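PDB 6O59: germination protein from Bacillus megaterium, which is the N-terminal domain of the A subunit of the spore germinant receptor GerK3 and probably helps it respond to germinants. Local coordinates for residues 8-13 with 41-46; 15-20 with 99-104. All coordinates share one frame; numbering follows the deposited sequence.

Both contacts lie in the part of the chain built on the first of two five-stranded antiparallel sheets, each with strand order 1-2-4-5-3, and both use helix 10-20. Contact 1 lays the start of this helix on strand 40-47; contact 2 sets its later turns beside helix 98-106. Their centres lie about 11 Å apart, and they meet directly where CG2 of Val45 packs against CD1 of Ile17 at 4.3 Å. Ile113 of strand 110-114 joins them further, touching Leu10, Asn13 and Val45 from contact 1 and Ile17 from contact 2. The centre of contact 1 is about 17 Å from the chain centre, that of contact 2 about 11 Å.

Contact 1 of 2, residues 8-13 with 41-46; sequences NLLSEN and AAAIVY
Leu10, in the first turn of helix 10-20, lies against Ala41 and Ala43 of strand 40-47, a helix-on-sheet packing in the first antiparallel sheet of the domain. The contact is apolar and small, about 133 Å² in all, and Leu10 is its sole contributor from the helix. Ala41 and Ala43 turn their methyls to the helix. Ala42 between them turns its methyl away, against Phe32 of strand 27-34, and Ile44, two residues on, packs on helix 54-62, which covers the other face of the sheet.

Backbone hydrogen bonds hold the strand on both edges: Ala41, Ala43 and Val45 pair with strand 110-114 and the residue just after it, Ala42 and Ile44 with strand 27-34. On the helix side Leu9 takes the N-cap position, and Asn13 N bonds to Leu9 O at 3.2 Å. The side chain of Asn13 adds a bond from ND2 to the carbonyl of Lys7, tying the helix to the loop that leads into it.

Leu10 reaches the strand with CG swung anti to the backbone N (chi1 163°), and its two branches divide the work. CD1 meets the CB of Ala43 at 3.8 Å. CD2 sits by the backbone, 3.6 Å from the carbonyl O of Ala41, and also touches the Ala41 CB methyl at 3.9 Å.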
loop_
_atom_site.group_PDB
_atom_site.type_symbol
_atom_site.label_atom_id
_atom_site.label_comp_id
_atom_site.label_asym_id
_atom_site.label_seq_id
_atom_site.Cartn_x
_atom_site.Cartn_y
_atom_site.Cartn_z
ATOM N N ASN A 8 -8.656 15.988 15.114
ATOM C CA ASN A 8 -10.117 15.951 15.090
ATOM C C ASN A 8 -10.640 16.047 13.665
ATOM O O ASN A 8 -11.538 15.286 13.329
ATOM C CB ASN A 8 -10.731 17.022 15.975
ATOM C CG ASN A 8 -10.684 16.664 17.439
ATOM O OD1 ASN A 8 -9.876 17.204 18.204
ATOM N ND2 ASN A 8 -11.544 15.738 17.865
ATOM N N LEU A 9 -10.045 16.900 12.807
ATOM C CA LEU A 9 -10.474 17.007 11.405
ATOM C C LEU A 9 -10.057 15.774 10.588
ATOM O O LEU A 9 -8.936 15.278 10.737
ATOM C CB LEU A 9 -9.943 18.283 10.734
ATOM C CG LEU A 9 -10.485 19.627 11.244
ATOM C CD1 LEU A 9 -9.610 20.757 10.778
ATOM C CD2 LEU A 9 -11.923 19.860 10.798
ATOM N N LEU A 10 -10.979 15.282 9.739
ATOM C CA LEU A 10 -10.782 14.130 8.851
ATOM C C LEU A 10 -9.717 14.465 7.795
ATOM O O LEU A 10 -8.851 13.636 7.507
ATOM C CB LEU A 10 -12.139 13.750 8.205
ATOM C CG LEU A 10 -12.186 12.857 6.973
ATOM C CD1 LEU A 10 -11.706 11.467 7.277
ATOM C CD2 LEU A 10 -13.581 12.768 6.446
ATOM N N SER A 11 -9.772 15.700 7.259
ATOM C CA SER A 11 -8.834 16.260 6.286
ATOM C C SER A 11 -7.404 16.160 6.799
ATOM O O SER A 11 -6.508 15.761 6.051
ATOM C CB SER A 11 -9.181 17.722 6.014
ATOM O OG SER A 11 -9.169 18.502 7.201
ATOM N N GLU A 12 -7.213 16.502 8.094
ATOM C CA GLU A 12 -5.934 16.486 8.793
ATOM C C GLU A 12 -5.422 15.058 8.953
ATOM O O GLU A 12 -4.224 14.813 8.776
ATOM C CB GLU A 12 -6.047 17.183 10.156
ATOM C CG GLU A 12 -6.229 18.691 10.048
ATOM C CD GLU A 12 -6.033 19.512 11.311
ATOM O OE1 GLU A 12 -5.342 20.552 11.226
ATOM O OE2 GLU A 12 -6.579 19.133 12.374
ATOM N N ASN A 13 -6.330 14.107 9.248
ATOM C CA ASN A 13 -5.967 12.703 9.426
ATOM C C ASN A 13 -5.588 12.085 8.109
ATOM O O ASN A 13 -4.647 11.291 8.064
ATOM C CB ASN A 13 -7.096 11.926 10.075
ATOM C CG ASN A 13 -7.240 12.237 11.538
ATOM O OD1 ASN A 13 -6.261 12.282 12.296
ATOM N ND2 ASN A 13 -8.467 12.473 11.968
ATOM N N ALA A 41 -18.892 14.196 6.877
ATOM C CA ALA A 41 -17.940 13.546 5.989
ATOM C C ALA A 41 -17.241 12.417 6.722
ATOM O O ALA A 41 -16.911 12.558 7.897
ATOM C CB ALA A 41 -16.920 14.548 5.484
ATOM N N ALA A 42 -17.037 11.289 6.032
ATOM C CA ALA A 42 -16.340 10.115 6.547
ATOM C C ALA A 42 -15.475 9.507 5.450
ATOM O O ALA A 42 -15.636 9.855 4.279
ATOM C CB ALA A 42 -17.340 9.096 7.077
ATOM N N ALA A 43 -14.531 8.636 5.823
ATOM C CA ALA A 43 -13.651 7.971 4.857
ATOM C C ALA A 43 -13.305 6.547 5.267
ATOM O O ALA A 43 -13.167 6.266 6.467
ATOM C CB ALA A 43 -12.364 8.769 4.659
ATOM N N ILE A 44 -13.162 5.655 4.250
ATOM C CA ILE A 44 -12.658 4.283 4.394
ATOM C C ILE A 44 -11.223 4.294 3.887
ATOM O O ILE A 44 -10.973 4.728 2.752
ATOM C CB ILE A 44 -13.476 3.155 3.706
ATOM C CG1 ILE A 44 -14.979 3.490 3.612
ATOM C CG2 ILE A 44 -13.212 1.805 4.408
ATOM C CD1 ILE A 44 -15.826 2.502 2.777
ATOM N N VAL A 45 -10.283 3.857 4.727
ATOM C CA VAL A 45 -8.871 3.795 4.352
ATOM C C VAL A 45 -8.423 2.348 4.481
ATOM O O VAL A 45 -8.534 1.771 5.567
ATOM C CB VAL A 45 -7.945 4.764 5.158
ATOM C CG1 VAL A 45 -6.515 4.724 4.622
ATOM C CG2 VAL A 45 -8.468 6.196 5.139
ATOM N N TYR A 46 -7.901 1.768 3.386
ATOM C CA TYR A 46 -7.415 0.392 3.374
ATOM C C TYR A 46 -6.313 0.175 2.322
ATOM O O TYR A 46 -6.260 0.905 1.331
ATOM C CB TYR A 46 -8.590 -0.587 3.138
ATOM C CG TYR A 46 -9.260 -0.469 1.786
ATOM C CD1 TYR A 46 -10.265 0.471 1.563
ATOM C CD2 TYR A 46 -8.913 -1.318 0.739
ATOM C CE1 TYR A 46 -10.881 0.586 0.316
ATOM C CE2 TYR A 46 -9.511 -1.204 -0.515
ATOM C CZ TYR A 46 -10.501 -0.256 -0.720
ATOM O OH TYR A 46 -11.107 -0.167 -1.953
#

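Contact 2 of 2, residues 15-20 with 99-104; sequences TLIKEK and NDLLSS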
loop_
_atom_site.group_PDB
_atom_site.type_symbol
_atom_site.label_atom_id
_atom_site.label_comp_id
_atom_site.label_asym_id
_atom_site.label_seq_id
_atom_site.Cartn_x
_atom_site.Cartn_y
_atom_site.Cartn_z
ATOM N N THR A 15 -4.427 13.799 5.320
ATOM C CA THR A 15 -3.165 14.387 4.861
ATOM C C THR A 15 -1.972 13.708 5.538
ATOM O O THR A 15 -1.003 13.383 4.850
ATOM C CB THR A 15 -3.128 15.895 5.087
ATOM O OG1 THR A 15 -3.619 16.149 6.388
ATOM C CG2 THR A 15 -3.957 16.659 4.069
ATOM N N LEU A 16 -2.089 13.430 6.870
ATOM C CA LEU A 16 -1.067 12.794 7.700
ATOM C C LEU A 16 -0.844 11.329 7.321
ATOM O O LEU A 16 0.303 10.891 7.367
ATOM C CB LEU A 16 -1.387 12.934 9.199
ATOM C CG LEU A 16 -1.014 14.307 9.839
ATOM C CD1 LEU A 16 -1.716 14.508 11.142
ATOM C CD2 LEU A 16 0.485 14.456 10.057
ATOM N N ILE A 17 -1.903 10.575 6.929
ATOM C CA ILE A 17 -1.744 9.182 6.481
ATOM C C ILE A 17 -0.892 9.185 5.200
ATOM O O ILE A 17 0.146 8.527 5.147
ATOM C CB ILE A 17 -3.107 8.464 6.263
ATOM C CG1 ILE A 17 -3.843 8.240 7.599
ATOM C CG2 ILE A 17 -2.924 7.134 5.484
ATOM C CD1 ILE A 17 -5.323 7.993 7.434
ATOM N N LYS A 18 -1.308 9.985 4.206
ATOM C CA LYS A 18 -0.613 10.157 2.930
ATOM C C LYS A 18 0.879 10.486 3.166
ATOM O O LYS A 18 1.758 9.922 2.511
ATOM C CB LYS A 18 -1.293 11.259 2.094
ATOM C CG LYS A 18 -2.724 10.932 1.664
ATOM C CD LYS A 18 -3.244 11.922 0.625
ATOM C CE LYS A 18 -4.744 12.116 0.687
ATOM N NZ LYS A 18 -5.140 13.117 1.722
ATOM N N GLU A 19 1.139 11.362 4.143
ATOM C CA GLU A 19 2.448 11.824 4.570
ATOM C C GLU A 19 3.281 10.651 5.123
ATOM O O GLU A 19 4.404 10.404 4.664
ATOM C CB GLU A 19 2.223 12.881 5.658
ATOM C CG GLU A 19 3.273 13.958 5.807
ATOM C CD GLU A 19 3.003 14.839 7.015
ATOM O OE1 GLU A 19 2.100 15.707 6.936
ATOM O OE2 GLU A 19 3.684 14.646 8.049
ATOM N N LYS A 20 2.693 9.910 6.080
ATOM C CA LYS A 20 3.323 8.831 6.824
ATOM C C LYS A 20 3.546 7.570 6.007
ATOM O O LYS A 20 4.549 6.881 6.229
ATOM C CB LYS A 20 2.510 8.531 8.084
ATOM C CG LYS A 20 2.725 9.629 9.139
ATOM C CD LYS A 20 1.688 9.648 10.251
ATOM C CE LYS A 20 1.970 10.737 11.259
ATOM N NZ LYS A 20 3.199 10.477 12.060
ATOM N N ASN A 99 0.579 5.162 15.993
ATOM C CA ASN A 99 1.226 3.854 15.998
ATOM C C ASN A 99 0.206 2.728 15.786
ATOM O O ASN A 99 0.373 1.916 14.860
ATOM C CB ASN A 99 2.009 3.640 17.285
ATOM C CG ASN A 99 3.374 3.051 17.058
ATOM O OD1 ASN A 99 3.523 1.852 16.753
ATOM N ND2 ASN A 99 4.403 3.888 17.198
ATOM N N ASP A 100 -0.873 2.724 16.613
ATOM C CA ASP A 100 -1.962 1.744 16.579
ATOM C C ASP A 100 -2.731 1.788 15.265
ATOM O O ASP A 100 -3.055 0.733 14.704
ATOM C CB ASP A 100 -2.918 1.976 17.756
ATOM C CG ASP A 100 -2.376 1.571 19.108
ATOM O OD1 ASP A 100 -1.293 0.935 19.152
ATOM O OD2 ASP A 100 -3.039 1.877 20.126
ATOM N N LEU A 101 -3.017 3.006 14.777
ATOM C CA LEU A 101 -3.717 3.226 13.511
ATOM C C LEU A 101 -2.915 2.621 12.368
ATOM O O LEU A 101 -3.432 1.782 11.627
ATOM C CB LEU A 101 -3.949 4.740 13.271
ATOM C CG LEU A 101 -4.699 5.139 11.996
ATOM C CD1 LEU A 101 -5.645 6.268 12.270
ATOM C CD2 LEU A 101 -3.749 5.554 10.893
ATOM N N LEU A 102 -1.648 3.046 12.241
ATOM C CA LEU A 102 -0.783 2.632 11.151
ATOM C C LEU A 102 -0.523 1.132 11.141
ATOM O O LEU A 102 -0.601 0.534 10.070
ATOM C CB LEU A 102 0.530 3.421 11.149
ATOM C CG LEU A 102 0.418 4.874 10.677
ATOM C CD1 LEU A 102 1.716 5.624 10.903
ATOM C CD2 LEU A 102 -0.042 4.970 9.227
ATOM N N SER A 103 -0.311 0.514 12.305
ATOM C CA SER A 103 -0.060 -0.924 12.374
ATOM C C SER A 103 -1.285 -1.720 11.933
ATOM O O SER A 103 -1.117 -2.730 11.247
ATOM C CB SER A 103 0.377 -1.347 13.772
ATOM O OG SER A 103 -0.755 -1.662 14.561
ATOM N N SER A 104 -2.502 -1.264 12.292
ATOM C CA SER A 104 -3.736 -1.958 11.913
ATOM C C SER A 104 -3.957 -1.852 10.377
ATOM O O SER A 104 -4.303 -2.847 9.718
ATOM C CB SER A 104 -4.921 -1.428 12.711
ATOM O OG SER A 104 -5.844 -0.683 11.937
#
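The backbones of helices 10-20 and 98-106 come nearest at Ile17 and Leu102, whose CA atoms are 8.1 Å apart, so side chains rather than main chains make the contact. Two pairs bridge the gap, and together the segments bury about 151 Å².

The deeper pair is Ile17 with Leu101. The CB of Ile17 is not aimed at the other helix, yet its CG1 approaches CD2 of Leu101 to 4.3 Å, a loose apolar touch. Both residues also rest on strand 110-114, Ile17 on Ile113 and Leu101 on Leu111, while Leu101 is met in addition by Leu6.

Nearer the surface, Lys20 crosses Leu102 at about a right angle. The CD1 methyl of Leu102 touches the aliphatic part of the lysine at two places, CB and CD, each 4.1 Å away. In Lys20 the CG lies anti to the carbonyl carbon (chi1 -74°) and the chain runs extended until it bends at chi4, which turns its charged end aside. That amine forms a cation-pi contact with Trp98, at the start of the second helix. Lysine thus offers its methylene chain to the leucine and its charge to the ring.

Trp98 also packs on Leu16 and Ile17, extending the seam between the helices. Two neighbouring helices thus lie on one face of an antiparallel sheet whose other face carries helix 54-62, an alpha-beta-alpha layering, with the seam closed by Ile17, Leu101 and Leu102 and the methylenes of Lys20.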